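Local coordinates for periplasmic binding protein (Pseudomonas aeruginosa, PDB 2R79) that binds heme in the periplasm and probably delivers it to an inner-membrane ABC transporter for uptake, at residues V167-A173 and L255-Y260. Numbering follows the deposited sequence.
Sequences VLNRAGA and LSAAFY. With SO4 (sulfate ion), chain C.
Helix 163-170 ends against the last turn of helix 248-259, and Ala-171, Phe-259 and Leu-255 bury most of the surface between them. Gly-172 leaves the first helix with positive phi (90/13), and the bonds Ala-173 N to Leu-168 O (2.9 Å) and Gly-172 N to Asn-169 O (3.0 Å) close a Schellman motif. Ala-171 lies opposite Ser-256, their CA atoms 4.7 Å apart, an approach that small residues permit. The CB of Ala-171 points toward the second helix, 3.8 Å from both Leu-255 CB and Phe-259 CE1, while Ala-171 O lies 3.3 Å from Ser-256 CB and, at the ring edge, 3.5 Å from Phe-259 CD1. Ser-256, chi1 p, hydrogen-bonds through OG to Leu-252 O and Gln-128 OE1, leaving its small CB to meet Ala-171 O. The flat, apolar ring of Phe-259 (chi1 m) spans Leu-168, Ala-171 and Ala-173, with CE1 3.5 Å from Ala-173 CB and CZ 4.1 Å from Leu-168 CD2; Val-144 of strand 143-150 also touches it. Branched, apolar Leu-255 (m, t) rests CB on Ala-171 and brings CD1 to 3.4 Å from Val-167 CG1. Past the second helix, the hydroxyl OH of Tyr-260 donates a hydrogen bond to Gly-172 O at 2.5 Å. A CB on Gly-172 would clash with Tyr-260 CE1 and the preceding carbonyl, so glycine suits both turn and neighbour. Arg-170 NH2 hydrogen-bonds to O3 of a sulfate (2.7 Å), probably from the crystallisation liquor. The whole is a Schellman-capped helix end docked on a neighbouring helix beside the mixed sheet of a periplasmic binding protein lobe, away from the heme-binding residues.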
loop_
_atom_site.group_PDB
_atom_site.type_symbol
_atom_site.label_atom_id
_atom_site.label_comp_id
_atom_site.label_asym_id
_atom_site.label_seq_id
_atom_site.Cartn_x
_atom_site.Cartn_y
_atom_site.Cartn_z
ATOM N N VAL A 167 -23.586 -24.000 3.249
ATOM C CA VAL A 167 -22.272 -23.576 3.706
ATOM C C VAL A 167 -22.066 -23.800 5.205
ATOM O O VAL A 167 -20.984 -24.208 5.632
ATOM C CB VAL A 167 -22.018 -22.088 3.358
ATOM C CG1 VAL A 167 -20.822 -21.552 4.141
ATOM C CG2 VAL A 167 -21.750 -21.959 1.864
ATOM N N LEU A 168 -23.094 -23.544 6.008
ATOM C CA LEU A 168 -22.954 -23.746 7.444
ATOM C C LEU A 168 -22.792 -25.230 7.750
ATOM O O LEU A 168 -21.943 -25.618 8.552
ATOM C CB LEU A 168 -24.171 -23.183 8.195
ATOM C CG LEU A 168 -24.339 -21.658 8.246
ATOM C CD1 LEU A 168 -25.604 -21.296 9.044
ATOM C CD2 LEU A 168 -23.115 -21.031 8.894
ATOM N N ASN A 169 -23.603 -26.060 7.107
ATOM C CA ASN A 169 -23.522 -27.496 7.336
ATOM C C ASN A 169 -22.192 -28.072 6.883
ATOM O O ASN A 169 -21.544 -28.806 7.623
ATOM C CB ASN A 169 -24.669 -28.227 6.631
ATOM C CG ASN A 169 -26.012 -27.989 7.309
ATOM O OD1 ASN A 169 -26.146 -28.172 8.523
ATOM N ND2 ASN A 169 -27.013 -27.580 6.530
ATOM N N ARG A 170 -21.776 -27.727 5.671
ATOM C CA ARG A 170 -20.523 -28.232 5.144
ATOM C C ARG A 170 -19.316 -27.762 5.933
ATOM O O ARG A 170 -18.264 -28.389 5.871
ATOM C CB ARG A 170 -20.379 -27.840 3.679
ATOM C CG ARG A 170 -21.353 -28.564 2.766
ATOM C CD ARG A 170 -20.925 -29.989 2.556
ATOM N NE ARG A 170 -21.816 -30.695 1.649
ATOM C CZ ARG A 170 -21.503 -31.843 1.053
ATOM N NH1 ARG A 170 -20.317 -32.404 1.271
ATOM N NH2 ARG A 170 -22.370 -32.434 0.242
ATOM N N ALA A 171 -19.458 -26.671 6.678
ATOM C CA ALA A 171 -18.345 -26.164 7.479
ATOM C C ALA A 171 -18.356 -26.728 8.900
ATOM O O ALA A 171 -17.548 -26.336 9.734
ATOM C CB ALA A 171 -18.358 -24.632 7.513
ATOM N N GLY A 172 -19.282 -27.640 9.179
ATOM C CA GLY A 172 -19.343 -28.248 10.499
ATOM C C GLY A 172 -20.214 -27.584 11.556
ATOM O O GLY A 172 -20.117 -27.922 12.729
ATOM N N ALA A 173 -21.073 -26.653 11.161
ATOM C CA ALA A 173 -21.934 -25.973 12.126
ATOM C C ALA A 173 -23.367 -26.467 12.026
ATOM O O ALA A 173 -23.724 -27.161 11.074
ATOM C CB ALA A 173 -21.891 -24.469 11.892
ATOM N N LEU A 255 -14.117 -21.025 7.337
ATOM C CA LEU A 255 -15.219 -21.104 8.296
ATOM C C LEU A 255 -15.053 -22.227 9.315
ATOM O O LEU A 255 -15.218 -22.009 10.516
ATOM C CB LEU A 255 -16.558 -21.290 7.575
ATOM C CG LEU A 255 -17.223 -20.030 7.033
ATOM C CD1 LEU A 255 -18.412 -20.413 6.189
ATOM C CD2 LEU A 255 -17.650 -19.132 8.187
ATOM N N SER A 256 -14.730 -23.428 8.841
ATOM C CA SER A 256 -14.579 -24.562 9.745
ATOM C C SER A 256 -13.444 -24.329 10.730
ATOM O O SER A 256 -13.501 -24.804 11.864
ATOM C CB SER A 256 -14.381 -25.878 8.960
ATOM O OG SER A 256 -13.186 -25.891 8.198
ATOM N N ALA A 257 -12.424 -23.578 10.314
ATOM C CA ALA A 257 -11.304 -23.270 11.206
ATOM C C ALA A 257 -11.805 -22.337 12.316
ATOM O O ALA A 257 -11.399 -22.457 13.476
ATOM C CB ALA A 257 -10.166 -22.610 10.430
ATOM N N ALA A 258 -12.693 -21.413 11.957
ATOM C CA ALA A 258 -13.269 -20.480 12.930
ATOM C C ALA A 258 -14.270 -21.205 13.842
ATOM O O ALA A 258 -14.423 -20.846 15.009
ATOM C CB ALA A 258 -13.966 -19.337 12.212
ATOM N N PHE A 259 -14.944 -22.222 13.299
ATOM C CA PHE A 259 -15.931 -23.000 14.051
ATOM C C PHE A 259 -15.299 -24.003 15.026
ATOM O O PHE A 259 -15.901 -24.347 16.043
ATOM C CB PHE A 259 -16.868 -23.735 13.083
ATOM C CG PHE A 259 -17.797 -22.823 12.308
ATOM C CD1 PHE A 259 -18.486 -23.298 11.198
ATOM C CD2 PHE A 259 -17.993 -21.498 12.697
ATOM C CE1 PHE A 259 -19.357 -22.471 10.481
ATOM C CE2 PHE A 259 -18.862 -20.660 11.990
ATOM C CZ PHE A 259 -19.544 -21.150 10.880
ATOM N N TYR A 260 -14.095 -24.477 14.704
ATOM C CA TYR A 260 -13.366 -25.420 15.559
ATOM C C TYR A 260 -11.970 -24.850 15.753
ATOM O O TYR A 260 -11.001 -25.373 15.211
ATOM C CB TYR A 260 -13.257 -26.795 14.898
ATOM C CG TYR A 260 -14.578 -27.458 14.648
ATOM C CD1 TYR A 260 -15.312 -27.181 13.496
ATOM C CD2 TYR A 260 -15.137 -28.311 15.601
ATOM C CE1 TYR A 260 -16.578 -27.734 13.302
ATOM C CE2 TYR A 260 -16.394 -28.865 15.417
ATOM C CZ TYR A 260 -17.110 -28.573 14.267
ATOM O OH TYR A 260 -18.352 -29.132 14.077
HETATM S S SO4 C . -25.845 -31.894 -1.048
HETATM O O1 SO4 C . -26.332 -32.905 -2.043
HETATM O O2 SO4 C . -26.984 -31.154 -0.399
HETATM O O3 SO4 C . -25.053 -32.653 -0.031
HETATM O O4 SO4 C . -24.919 -30.904 -1.679
#